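Local atomic coordinates of dTDP-4-amino-4,6-dideoxyglucose formyltransferase (Shewanella sp. FDAARGOS_354, PDB entry 6V2T), a protein that probably transfers a formyl group from a folate cofactor to the amino group of dTDP-4-amino-4,6-dideoxyglucose, a nucleotide-linked sugar probably destined for lipopolysaccharide O-antigen. Residues N32-S37 with R177-E182; I77-E82 with A86-H91; K161-F166 with L172-R177. One frame throughout, in Å; residues are numbered along the deposited sequence.

In the fold
Contacts 1 and 3 share helix 171-194 and Arg177, which touches across only in contact 3. Their centres lie about 12 Å apart; both reach the dTDP-sugar. Contact 1 is mostly buried: two helices in loose van der Waals contact beside the diphosphate. Contact 3, partly buried, sets the end of strand 157-163 and the following loop on the same helix, through valines, an isoleucine and an arginine whose guanidinium, bonded to the loop, lies between Phe166 and a backbone oxygen. Contact 2 lies at the opposite sheet edge, farthest from the chain centre, about 25 and 34 Å from contacts 1 and 3, centre to centre. Its Ile77, Val79 and Ile88 are buried; exposed Glu82 and Ala86 share a helical backbone bond.

Contact 1 of 3, residues N32-S37 with R177-E182; sequences NKPLVS and RVQQTE. With 0FX (dTDP-4-amino-4,6-dideoxyglucose), chain G.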
loop_
_atom_site.group_PDB
_atom_site.type_symbol
_atom_site.label_atom_id
_atom_site.label_comp_id
_atom_site.label_asym_id
_atom_site.label_seq_id
_atom_site.Cartn_x
_atom_site.Cartn_y
_atom_site.Cartn_z
ATOM N N ASN B 32 25.571 -0.579 -0.627
ATOM C CA ASN B 32 24.428 -1.082 -1.436
ATOM C C ASN B 32 24.780 -2.469 -1.993
ATOM O O ASN B 32 25.667 -2.580 -2.892
ATOM C CB ASN B 32 24.058 -0.098 -2.545
ATOM C CG ASN B 32 22.742 -0.416 -3.231
ATOM O OD1 ASN B 32 22.715 -1.102 -4.249
ATOM N ND2 ASN B 32 21.649 0.092 -2.684
ATOM N N LYS B 33 24.139 -3.515 -1.468
ATOM C CA LYS B 33 24.452 -4.907 -1.870
ATOM C C LYS B 33 24.114 -5.080 -3.347
ATOM O O LYS B 33 24.924 -5.634 -4.083
ATOM C CB LYS B 33 23.737 -5.931 -0.979
ATOM C CG LYS B 33 24.287 -7.347 -1.085
ATOM C CD LYS B 33 23.235 -8.428 -0.980
ATOM C CE LYS B 33 23.493 -9.579 -1.927
ATOM N NZ LYS B 33 22.264 -10.369 -2.160
ATOM N N PRO B 34 22.934 -4.640 -3.849
ATOM C CA PRO B 34 22.625 -4.782 -5.275
ATOM C C PRO B 34 23.735 -4.255 -6.206
ATOM O O PRO B 34 24.145 -4.997 -7.067
ATOM C CB PRO B 34 21.302 -4.014 -5.426
ATOM C CG PRO B 34 20.649 -4.154 -4.062
ATOM C CD PRO B 34 21.807 -4.065 -3.092
ATOM N N LEU B 35 24.228 -3.027 -5.993
ATOM C CA LEU B 35 25.362 -2.428 -6.760
ATOM C C LEU B 35 26.655 -3.257 -6.630
ATOM O O LEU B 35 27.237 -3.564 -7.657
ATOM C CB LEU B 35 25.634 -0.991 -6.285
ATOM C CG LEU B 35 24.921 0.112 -7.062
ATOM C CD1 LEU B 35 25.554 1.469 -6.757
ATOM C CD2 LEU B 35 24.926 -0.155 -8.566
ATOM N N VAL B 36 27.139 -3.501 -5.414
ATOM C CA VAL B 36 28.400 -4.249 -5.164
ATOM C C VAL B 36 28.336 -5.571 -5.932
ATOM O O VAL B 36 29.227 -5.842 -6.770
ATOM C CB VAL B 36 28.621 -4.509 -3.664
ATOM C CG1 VAL B 36 29.774 -5.484 -3.435
ATOM C CG2 VAL B 36 28.881 -3.225 -2.900
ATOM N N SER B 37 27.327 -6.379 -5.618
ATOM C CA SER B 37 27.125 -7.707 -6.240
ATOM C C SER B 37 27.134 -7.541 -7.770
ATOM O O SER B 37 27.859 -8.284 -8.441
ATOM C CB SER B 37 25.868 -8.348 -5.724
ATOM O OG SER B 37 25.583 -9.520 -6.459
ATOM N N ARG B 177 13.730 1.892 -11.305
ATOM C CA ARG B 177 14.013 2.310 -12.694
ATOM C C ARG B 177 15.393 2.992 -12.715
ATOM O O ARG B 177 16.184 2.721 -13.616
ATOM C CB ARG B 177 12.851 3.174 -13.170
ATOM C CG ARG B 177 12.862 3.513 -14.649
ATOM C CD ARG B 177 11.675 4.353 -15.075
ATOM N NE ARG B 177 10.421 3.760 -14.656
ATOM C CZ ARG B 177 9.471 4.322 -13.905
ATOM N NH1 ARG B 177 9.554 5.559 -13.452
ATOM N NH2 ARG B 177 8.423 3.601 -13.572
ATOM N N VAL B 178 15.716 3.776 -11.693
ATOM C CA VAL B 178 17.050 4.417 -11.542
ATOM C C VAL B 178 18.106 3.324 -11.394
ATOM O O VAL B 178 19.120 3.396 -12.138
ATOM C CB VAL B 178 17.076 5.423 -10.378
ATOM C CG1 VAL B 178 18.483 5.878 -10.051
ATOM C CG2 VAL B 178 16.187 6.606 -10.691
ATOM N N GLN B 179 17.848 2.319 -10.556
ATOM C CA GLN B 179 18.819 1.215 -10.317
ATOM C C GLN B 179 19.118 0.527 -11.651
ATOM O O GLN B 179 20.310 0.218 -11.889
ATOM C CB GLN B 179 18.336 0.175 -9.300
ATOM C CG GLN B 179 18.276 0.649 -7.852
ATOM C CD GLN B 179 17.802 -0.461 -6.927
ATOM O OE1 GLN B 179 16.643 -0.916 -6.964
ATOM N NE2 GLN B 179 18.690 -0.890 -6.054
ATOM N N GLN B 180 18.110 0.335 -12.508
ATOM C CA GLN B 180 18.316 -0.334 -13.829
ATOM C C GLN B 180 19.245 0.522 -14.705
ATOM O O GLN B 180 20.147 -0.034 -15.355
ATOM C CB GLN B 180 16.999 -0.576 -14.565
ATOM C CG GLN B 180 17.178 -1.450 -15.801
ATOM C CD GLN B 180 17.911 -2.743 -15.510
ATOM O OE1 GLN B 180 17.473 -3.559 -14.690
ATOM N NE2 GLN B 180 19.057 -2.923 -16.155
ATOM N N THR B 181 19.000 1.828 -14.731
ATOM C CA THR B 181 19.797 2.824 -15.478
ATOM C C THR B 181 21.227 2.880 -14.935
ATOM O O THR B 181 22.134 3.066 -15.776
ATOM C CB THR B 181 19.077 4.175 -15.491
ATOM O OG1 THR B 181 18.148 4.026 -16.559
ATOM C CG2 THR B 181 19.985 5.351 -15.748
ATOM N N GLU B 182 21.420 2.817 -13.608
ATOM C CA GLU B 182 22.749 2.757 -12.978
ATOM C C GLU B 182 23.465 1.510 -13.496
ATOM O O GLU B 182 24.659 1.595 -13.796
ATOM C CB GLU B 182 22.749 2.660 -11.451
ATOM C CG GLU B 182 22.209 3.862 -10.705
ATOM C CD GLU B 182 22.408 3.726 -9.199
ATOM O OE1 GLU B 182 22.012 2.657 -8.635
ATOM O OE2 GLU B 182 23.020 4.650 -8.595
HETATM O O4P 0FX G . 20.305 4.448 -2.290
HETATM P P2 0FX G . 20.943 3.686 -1.126
HETATM O O3P 0FX G . 22.050 2.780 -1.564
HETATM O O1G 0FX G . 21.575 4.850 -0.283
HETATM C C1G 0FX G . 22.966 4.783 0.023
HETATM C C2G 0FX G . 23.061 5.155 1.489
HETATM O O2G 0FX G . 22.348 4.264 2.367
HETATM C C3G 0FX G . 22.472 6.549 1.624
HETATM O O3G 0FX G . 22.665 6.945 2.990
HETATM C C4G 0FX G . 23.109 7.534 0.623
HETATM N N4A 0FX G . 22.326 8.773 0.608
HETATM C C5G 0FX G . 23.178 7.038 -0.816
HETATM C C6G 0FX G . 24.035 7.983 -1.683
HETATM O O5G 0FX G . 23.703 5.707 -0.812
HETATM O OPP 0FX G . 20.084 2.583 -0.163
HETATM P P 0FX G . 19.110 3.276 0.852
HETATM O O1P 0FX G . 19.660 4.164 1.866
HETATM O O2P 0FX G . 18.453 2.166 1.628
HETATM O O5 0FX G . 17.854 3.939 0.165
HETATM C C5 0FX G . 17.243 3.350 -0.952
HETATM C C4 0FX G . 15.829 3.938 -1.048
HETATM O O4 0FX G . 14.995 3.493 0.024
HETATM C C3 0FX G . 15.767 5.469 -0.915
HETATM O O3 0FX G . 16.101 6.131 -2.127
HETATM C C2 0FX G . 14.331 5.755 -0.410
HETATM C C1 0FX G . 14.054 4.448 0.384
HETATM N N11 0FX G . 14.164 4.707 1.812
HETATM C C61 0FX G . 15.272 4.394 2.521
HETATM C C51 0FX G . 15.297 4.649 3.891
HETATM C C5A 0FX G . 16.542 4.314 4.704
HETATM C C21 0FX G . 13.093 5.249 2.405
HETATM O O21 0FX G . 12.005 5.549 1.653
HETATM N N31 0FX G . 13.082 5.527 3.731
HETATM C C41 0FX G . 14.172 5.230 4.488
HETATM O O41 0FX G . 14.158 5.566 5.811
#
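The amide of Gln179 and the carboxylate of Glu182 each meet an apolar side chain. NE2 of Gln179 comes to 4.1 Å from CB of Pro34. OE1 of Glu182 rests against the branched end of Leu35, 4.1 Å from its CD2 and about as far from CG and CD1. These two side chains cross at about a right angle. Gln179 gets there with CG beside its backbone N (chi1 -70°) and an extended chain beyond. The third flat group, the amide of Asn32, is used at both ends. Its OD1 accepts from Leu35 N at 3.0 Å in the carbonyl plane, and the bond is nearly straight (164°). Its ND2 donates to O3P of the sugar nucleotide at 2.9 Å in a more bent bond (131°). The two bonds fix which end of the amide is oxygen. Asn32 is thus the N-cap of helix 33-45, which follows strand 24-30, an inner parallel strand of a Rossmann-like sheet. The start of this helix faces the diphosphate, and its dipole may favour the negative charge there. Across the contact lies helix 171-194, which also brings Tyr175 to the ligand. The other carboxylate oxygen of Glu182, OE2, is hydrogen-bonded to His99 NE2. His99 ND1 in turn binds the sugar nucleotide, so Glu182 stands in the second shell and probably helps to orient His99.

Contact 2 of 3, residues I77-E82 with A86-H91; sequences INVKSE and AHIVEH
Ile77 meets Ile88 with an uncommon side-chain shape. Its CG2 sits in the crowded position between backbone N and carbonyl carbon, while CG1 is anti to the backbone N (chi1 -156°). This turns CD1 toward the helix. There it lies 4.0 Å from CD1 of Ile88 and equally close to CG1 of Ile88. The two side chains cross obliquely. Val79 adds a looser touch, its CG2 4.5 Å from the same Ile88 CD1. Leu108 packs against both Val79 and Ile88, and Leu27 also lies on Ile88. The polar part of the contact is in the backbone. Ala86 N donates to Glu82 O at 3.1 Å, a bond of the first helical turn, and CB of Ala86 lies 3.6 Å from the same oxygen. Before the helix the chain is folded tightly. Asn78 to Ser81 form a type I turn, and Asn78 OD1 accepts from Lys80 N in an Asx turn. Ser81 then caps the helix through Asp84 N, while Asp84 OD2 binds Asn78 N. The arrangement is typical of the strand-to-helix turn in a beta-alpha-beta crossover, here from edge strand 75-77 through helix 82-91 to strand 94-98 of the Rossmann-like sheet.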
loop_
_atom_site.group_PDB
_atom_site.type_symbol
_atom_site.label_atom_id
_atom_site.label_comp_id
_atom_site.label_asym_id
_atom_site.label_seq_id
_atom_site.Cartn_x
_atom_site.Cartn_y
_atom_site.Cartn_z
ATOM N N ILE B 77 35.575 0.254 6.009
ATOM C CA ILE B 77 36.620 1.317 5.923
ATOM C C ILE B 77 35.996 2.607 6.445
ATOM O O ILE B 77 34.765 2.747 6.300
ATOM C CB ILE B 77 37.184 1.468 4.497
ATOM C CG1 ILE B 77 38.589 2.077 4.510
ATOM C CG2 ILE B 77 36.228 2.243 3.598
ATOM C CD1 ILE B 77 39.396 1.788 3.258
ATOM N N ASN B 78 36.821 3.471 7.036
ATOM C CA ASN B 78 36.415 4.757 7.651
ATOM C C ASN B 78 37.132 5.920 6.965
ATOM O O ASN B 78 38.230 6.310 7.376
ATOM C CB ASN B 78 36.698 4.777 9.151
ATOM C CG ASN B 78 36.147 6.019 9.811
ATOM O OD1 ASN B 78 35.594 6.901 9.153
ATOM N ND2 ASN B 78 36.277 6.083 11.121
ATOM N N VAL B 79 36.449 6.538 6.022
ATOM C CA VAL B 79 36.971 7.624 5.159
ATOM C C VAL B 79 37.200 8.906 5.982
ATOM O O VAL B 79 37.818 9.852 5.442
ATOM C CB VAL B 79 35.961 7.785 4.009
ATOM C CG1 VAL B 79 35.943 9.173 3.438
ATOM C CG2 VAL B 79 36.202 6.725 2.943
ATOM N N LYS B 80 36.762 8.946 7.243
ATOM C CA LYS B 80 37.067 10.063 8.177
ATOM C C LYS B 80 38.232 9.687 9.104
ATOM O O LYS B 80 38.601 10.529 9.919
ATOM C CB LYS B 80 35.820 10.436 8.980
ATOM C CG LYS B 80 34.596 10.744 8.130
ATOM C CD LYS B 80 33.614 11.679 8.798
ATOM C CE LYS B 80 32.359 11.882 7.977
ATOM N NZ LYS B 80 31.186 12.165 8.838
ATOM N N SER B 81 38.796 8.479 8.989
ATOM C CA SER B 81 40.023 8.055 9.722
ATOM C C SER B 81 41.282 8.545 8.985
ATOM O O SER B 81 41.520 8.074 7.859
ATOM C CB SER B 81 40.073 6.559 9.906
ATOM O OG SER B 81 41.415 6.137 10.130
ATOM N N GLU B 82 42.067 9.433 9.605
ATOM C CA GLU B 82 43.413 9.870 9.129
ATOM C C GLU B 82 44.188 8.674 8.561
ATOM O O GLU B 82 44.770 8.797 7.459
ATOM C CB GLU B 82 44.221 10.464 10.285
ATOM C CG GLU B 82 45.212 11.525 9.847
ATOM C CD GLU B 82 44.630 12.927 9.760
ATOM O OE1 GLU B 82 43.680 13.218 10.522
ATOM O OE2 GLU B 82 45.126 13.729 8.931
ATOM N N ALA B 86 45.163 7.766 4.602
ATOM C CA ALA B 86 46.586 7.567 4.240
ATOM C C ALA B 86 46.719 6.255 3.467
ATOM O O ALA B 86 47.353 6.265 2.394
ATOM C CB ALA B 86 47.463 7.589 5.472
ATOM N N HIS B 87 46.110 5.171 3.957
ATOM C CA HIS B 87 46.176 3.851 3.279
ATOM C C HIS B 87 45.607 3.993 1.867
ATOM O O HIS B 87 46.215 3.432 0.932
ATOM C CB HIS B 87 45.448 2.729 4.039
ATOM C CG HIS B 87 45.594 1.406 3.360
ATOM N ND1 HIS B 87 44.517 0.612 3.031
ATOM C CD2 HIS B 87 46.681 0.777 2.864
ATOM C CE1 HIS B 87 44.937 -0.470 2.403
ATOM N NE2 HIS B 87 46.253 -0.388 2.284
ATOM N N ILE B 88 44.478 4.693 1.702
ATOM C CA ILE B 88 43.832 4.756 0.361
ATOM C C ILE B 88 44.784 5.510 -0.572
ATOM O O ILE B 88 45.094 4.976 -1.687
ATOM C CB ILE B 88 42.428 5.400 0.410
ATOM C CG1 ILE B 88 41.435 4.578 1.235
ATOM C CG2 ILE B 88 41.899 5.633 -0.990
ATOM C CD1 ILE B 88 40.312 5.403 1.806
ATOM N N VAL B 89 45.237 6.684 -0.132
ATOM C CA VAL B 89 46.140 7.577 -0.906
ATOM C C VAL B 89 47.426 6.819 -1.240
ATOM O O VAL B 89 47.925 6.966 -2.365
ATOM C CB VAL B 89 46.454 8.878 -0.152
ATOM C CG1 VAL B 89 47.526 9.653 -0.886
ATOM C CG2 VAL B 89 45.211 9.738 0.061
ATOM N N GLU B 90 47.931 6.042 -0.278
ATOM C CA GLU B 90 49.118 5.160 -0.420
ATOM C C GLU B 90 48.888 4.108 -1.521
ATOM O O GLU B 90 49.764 3.967 -2.375
ATOM C CB GLU B 90 49.419 4.532 0.947
ATOM C CG GLU B 90 50.486 3.450 0.929
ATOM C CD GLU B 90 51.821 3.892 0.361
ATOM O OE1 GLU B 90 52.077 5.118 0.321
ATOM O OE2 GLU B 90 52.604 3.010 -0.045
ATOM N N HIS B 91 47.759 3.401 -1.526
ATOM C CA HIS B 91 47.608 2.085 -2.195
ATOM C C HIS B 91 46.788 2.153 -3.491
ATOM O O HIS B 91 46.973 1.274 -4.349
ATOM C CB HIS B 91 46.976 1.091 -1.207
ATOM C CG HIS B 91 47.171 -0.339 -1.590
ATOM N ND1 HIS B 91 48.289 -1.062 -1.204
ATOM C CD2 HIS B 91 46.407 -1.177 -2.335
ATOM C CE1 HIS B 91 48.196 -2.289 -1.691
ATOM N NE2 HIS B 91 47.050 -2.381 -2.391
#

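Contact 3 of 3, residues K161-F166 with L172-R177; sequences KEVPIF and LNVYER. With NA (sodium ion), chain J; 0FX (dTDP-4-amino-4,6-dideoxyglucose), chain G.
This is a partly buried contact at one edge of the sheet, between helix 171-194 and the end of strand 157-163 with the loop after it. CG2 of Ile165 meets CG2 of Val174 at 4.1 Å, and CG2 of Val163 is 4.4 Å from CG1 of Val174. Val141 and Ile135 pack around the same group. Arg177 serves apolar and polar contacts alike. Its CG passes CB of Val163 and its CD comes beside CD and CG of Pro164. The bend at chi3 (-52°) then turns the guanidinium back to the loop. NH1 donates to Pro164 O at 2.9 Å and also forms a salt bridge with Asp169. The segments belong to a beta-alpha connection in the formyltransferase fold, from the outermost strand into the long helix. Phe166 places CE2 over the centre of one guanidinium face, 3.5 Å above it, and Asn173 O lies over the opposite face. The ring and guanidinium planes are 68° apart, so the phenyl edge meets the cation. Asn173 OD1 binds the sodium ion at 2.4 Å, together with the backbone oxygens of Trp168 and Ala263 and two waters. Tyr175 points away from the strand, and its OH donates to O4P of the sugar nucleotide at 3.0 Å.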
loop_
_atom_site.group_PDB
_atom_site.type_symbol
_atom_site.label_atom_id
_atom_site.label_comp_id
_atom_site.label_asym_id
_atom_site.label_seq_id
_atom_site.Cartn_x
_atom_site.Cartn_y
_atom_site.Cartn_z
ATOM N N LYS B 161 22.217 9.624 -17.188
ATOM C CA LYS B 161 20.992 9.283 -17.944
ATOM C C LYS B 161 19.761 9.547 -17.091
ATOM O O LYS B 161 19.704 9.081 -15.951
ATOM C CB LYS B 161 21.071 7.836 -18.437
ATOM C CG LYS B 161 19.925 7.464 -19.386
ATOM C CD LYS B 161 20.134 6.204 -20.219
ATOM C CE LYS B 161 21.365 5.389 -19.843
ATOM N NZ LYS B 161 21.429 4.078 -20.531
ATOM N N GLU B 162 18.839 10.318 -17.643
ATOM C CA GLU B 162 17.540 10.647 -17.044
ATOM C C GLU B 162 16.667 9.399 -17.138
ATOM O O GLU B 162 16.833 8.613 -18.080
ATOM C CB GLU B 162 16.919 11.830 -17.760
ATOM C CG GLU B 162 15.520 12.147 -17.267
ATOM C CD GLU B 162 14.977 13.501 -17.664
ATOM O OE1 GLU B 162 15.599 14.141 -18.521
ATOM O OE2 GLU B 162 13.973 13.945 -17.062
ATOM N N VAL B 163 15.816 9.200 -16.151
ATOM C CA VAL B 163 14.748 8.175 -16.213
ATOM C C VAL B 163 13.448 8.934 -16.054
ATOM O O VAL B 163 13.386 9.977 -15.375
ATOM C CB VAL B 163 14.934 7.033 -15.190
ATOM C CG1 VAL B 163 16.354 6.514 -15.167
ATOM C CG2 VAL B 163 14.496 7.439 -13.804
ATOM N N PRO B 164 12.394 8.466 -16.756
ATOM C CA PRO B 164 11.083 9.091 -16.678
ATOM C C PRO B 164 10.466 8.808 -15.304
ATOM O O PRO B 164 10.830 7.819 -14.672
ATOM C CB PRO B 164 10.297 8.411 -17.815
ATOM C CG PRO B 164 10.935 7.040 -17.929
ATOM C CD PRO B 164 12.401 7.260 -17.603
ATOM N N ILE B 165 9.638 9.739 -14.853
ATOM C CA ILE B 165 8.704 9.569 -13.709
ATOM C C ILE B 165 7.274 9.599 -14.241
ATOM O O ILE B 165 6.913 10.583 -14.905
ATOM C CB ILE B 165 8.915 10.656 -12.660
ATOM C CG1 ILE B 165 10.360 10.659 -12.169
ATOM C CG2 ILE B 165 7.929 10.462 -11.504
ATOM C CD1 ILE B 165 10.611 11.653 -11.085
ATOM N N PHE B 166 6.477 8.604 -13.867
ATOM C CA PHE B 166 5.044 8.539 -14.230
ATOM C C PHE B 166 4.185 9.000 -13.051
ATOM O O PHE B 166 4.658 8.938 -11.879
ATOM C CB PHE B 166 4.743 7.133 -14.737
ATOM C CG PHE B 166 5.674 6.658 -15.826
ATOM C CD1 PHE B 166 5.681 7.273 -17.069
ATOM C CD2 PHE B 166 6.545 5.607 -15.615
ATOM C CE1 PHE B 166 6.526 6.838 -18.082
ATOM C CE2 PHE B 166 7.399 5.178 -16.624
ATOM C CZ PHE B 166 7.393 5.792 -17.855
ATOM N N LEU B 172 9.419 3.815 -4.701
ATOM C CA LEU B 172 10.023 2.484 -4.975
ATOM C C LEU B 172 10.056 2.275 -6.499
ATOM O O LEU B 172 11.075 1.833 -7.012
ATOM C CB LEU B 172 9.207 1.402 -4.262
ATOM C CG LEU B 172 9.639 -0.038 -4.547
ATOM C CD1 LEU B 172 11.063 -0.269 -4.106
ATOM C CD2 LEU B 172 8.685 -1.033 -3.890
ATOM N N ASN B 173 8.965 2.569 -7.177
ATOM C CA ASN B 173 8.875 2.451 -8.649
ATOM C C ASN B 173 10.017 3.262 -9.296
ATOM O O ASN B 173 10.738 2.701 -10.127
ATOM C CB ASN B 173 7.516 2.908 -9.193
ATOM C CG ASN B 173 6.332 2.144 -8.650
ATOM O OD1 ASN B 173 5.293 2.752 -8.428
ATOM N ND2 ASN B 173 6.467 0.838 -8.465
ATOM N N VAL B 174 10.191 4.546 -8.955
ATOM C CA VAL B 174 11.247 5.368 -9.603
ATOM C C VAL B 174 12.627 4.804 -9.227
ATOM O O VAL B 174 13.492 4.747 -10.091
ATOM C CB VAL B 174 11.142 6.868 -9.254
ATOM C CG1 VAL B 174 12.162 7.648 -10.062
ATOM C CG2 VAL B 174 9.743 7.406 -9.507
ATOM N N TYR B 175 12.845 4.455 -7.957
ATOM C CA TYR B 175 14.157 3.988 -7.477
ATOM C C TYR B 175 14.586 2.755 -8.284
ATOM O O TYR B 175 15.756 2.703 -8.714
ATOM C CB TYR B 175 14.104 3.634 -5.999
ATOM C CG TYR B 175 15.434 3.238 -5.438
ATOM C CD1 TYR B 175 16.427 4.187 -5.238
ATOM C CD2 TYR B 175 15.701 1.925 -5.091
ATOM C CE1 TYR B 175 17.641 3.843 -4.680
ATOM C CE2 TYR B 175 16.900 1.573 -4.506
ATOM C CZ TYR B 175 17.875 2.533 -4.307
ATOM O OH TYR B 175 19.059 2.176 -3.750
ATOM N N GLU B 176 13.668 1.819 -8.506
ATOM C CA GLU B 176 14.021 0.584 -9.238
ATOM C C GLU B 176 14.412 0.936 -10.678
ATOM O O GLU B 176 15.305 0.294 -11.193
ATOM C CB GLU B 176 12.870 -0.424 -9.166
ATOM C CG GLU B 176 12.755 -1.074 -7.806
ATOM C CD GLU B 176 11.611 -2.068 -7.601
ATOM O OE1 GLU B 176 10.641 -2.093 -8.390
ATOM O OE2 GLU B 176 11.671 -2.764 -6.605
ATOM N N ARG B 177 13.730 1.892 -11.305
ATOM C CA ARG B 177 14.013 2.310 -12.694
ATOM C C ARG B 177 15.393 2.992 -12.715
ATOM O O ARG B 177 16.184 2.721 -13.616
ATOM C CB ARG B 177 12.851 3.174 -13.170
ATOM C CG ARG B 177 12.862 3.513 -14.649
ATOM C CD ARG B 177 11.675 4.353 -15.075
ATOM N NE ARG B 177 10.421 3.760 -14.656
ATOM C CZ ARG B 177 9.471 4.322 -13.905
ATOM N NH1 ARG B 177 9.554 5.559 -13.452
ATOM N NH2 ARG B 177 8.423 3.601 -13.572
HETATM NA NA NA J . 2.884 2.641 -8.820
HETATM O O4P 0FX G . 20.305 4.448 -2.290
HETATM P P2 0FX G . 20.943 3.686 -1.126
HETATM O O3P 0FX G . 22.050 2.780 -1.564
HETATM O O1G 0FX G . 21.575 4.850 -0.283
HETATM C C1G 0FX G . 22.966 4.783 0.023
HETATM C C2G 0FX G . 23.061 5.155 1.489
HETATM O O2G 0FX G . 22.348 4.264 2.367
HETATM C C3G 0FX G . 22.472 6.549 1.624
HETATM O O3G 0FX G . 22.665 6.945 2.990
HETATM C C4G 0FX G . 23.109 7.534 0.623
HETATM N N4A 0FX G . 22.326 8.773 0.608
HETATM C C5G 0FX G . 23.178 7.038 -0.816
HETATM C C6G 0FX G . 24.035 7.983 -1.683
HETATM O O5G 0FX G . 23.703 5.707 -0.812
HETATM O OPP 0FX G . 20.084 2.583 -0.163
HETATM P P 0FX G . 19.110 3.276 0.852
HETATM O O1P 0FX G . 19.660 4.164 1.866
HETATM O O2P 0FX G . 18.453 2.166 1.628
HETATM O O5 0FX G . 17.854 3.939 0.165
HETATM C C5 0FX G . 17.243 3.350 -0.952
HETATM C C4 0FX G . 15.829 3.938 -1.048
HETATM O O4 0FX G . 14.995 3.493 0.024
HETATM C C3 0FX G . 15.767 5.469 -0.915
HETATM O O3 0FX G . 16.101 6.131 -2.127
HETATM C C2 0FX G . 14.331 5.755 -0.410
HETATM C C1 0FX G . 14.054 4.448 0.384
HETATM N N11 0FX G . 14.164 4.707 1.812
HETATM C C61 0FX G . 15.272 4.394 2.521
HETATM C C51 0FX G . 15.297 4.649 3.891
HETATM C C5A 0FX G . 16.542 4.314 4.704
HETATM C C21 0FX G . 13.093 5.249 2.405
HETATM O O21 0FX G . 12.005 5.549 1.653
HETATM N N31 0FX G . 13.082 5.527 3.731
HETATM C C41 0FX G . 14.172 5.230 4.488
HETATM O O41 0FX G . 14.158 5.566 5.811
HETATM O O HOH W 1 3.432 1.189 -10.451
HETATM O O HOH W 2 2.526 1.654 -6.615
#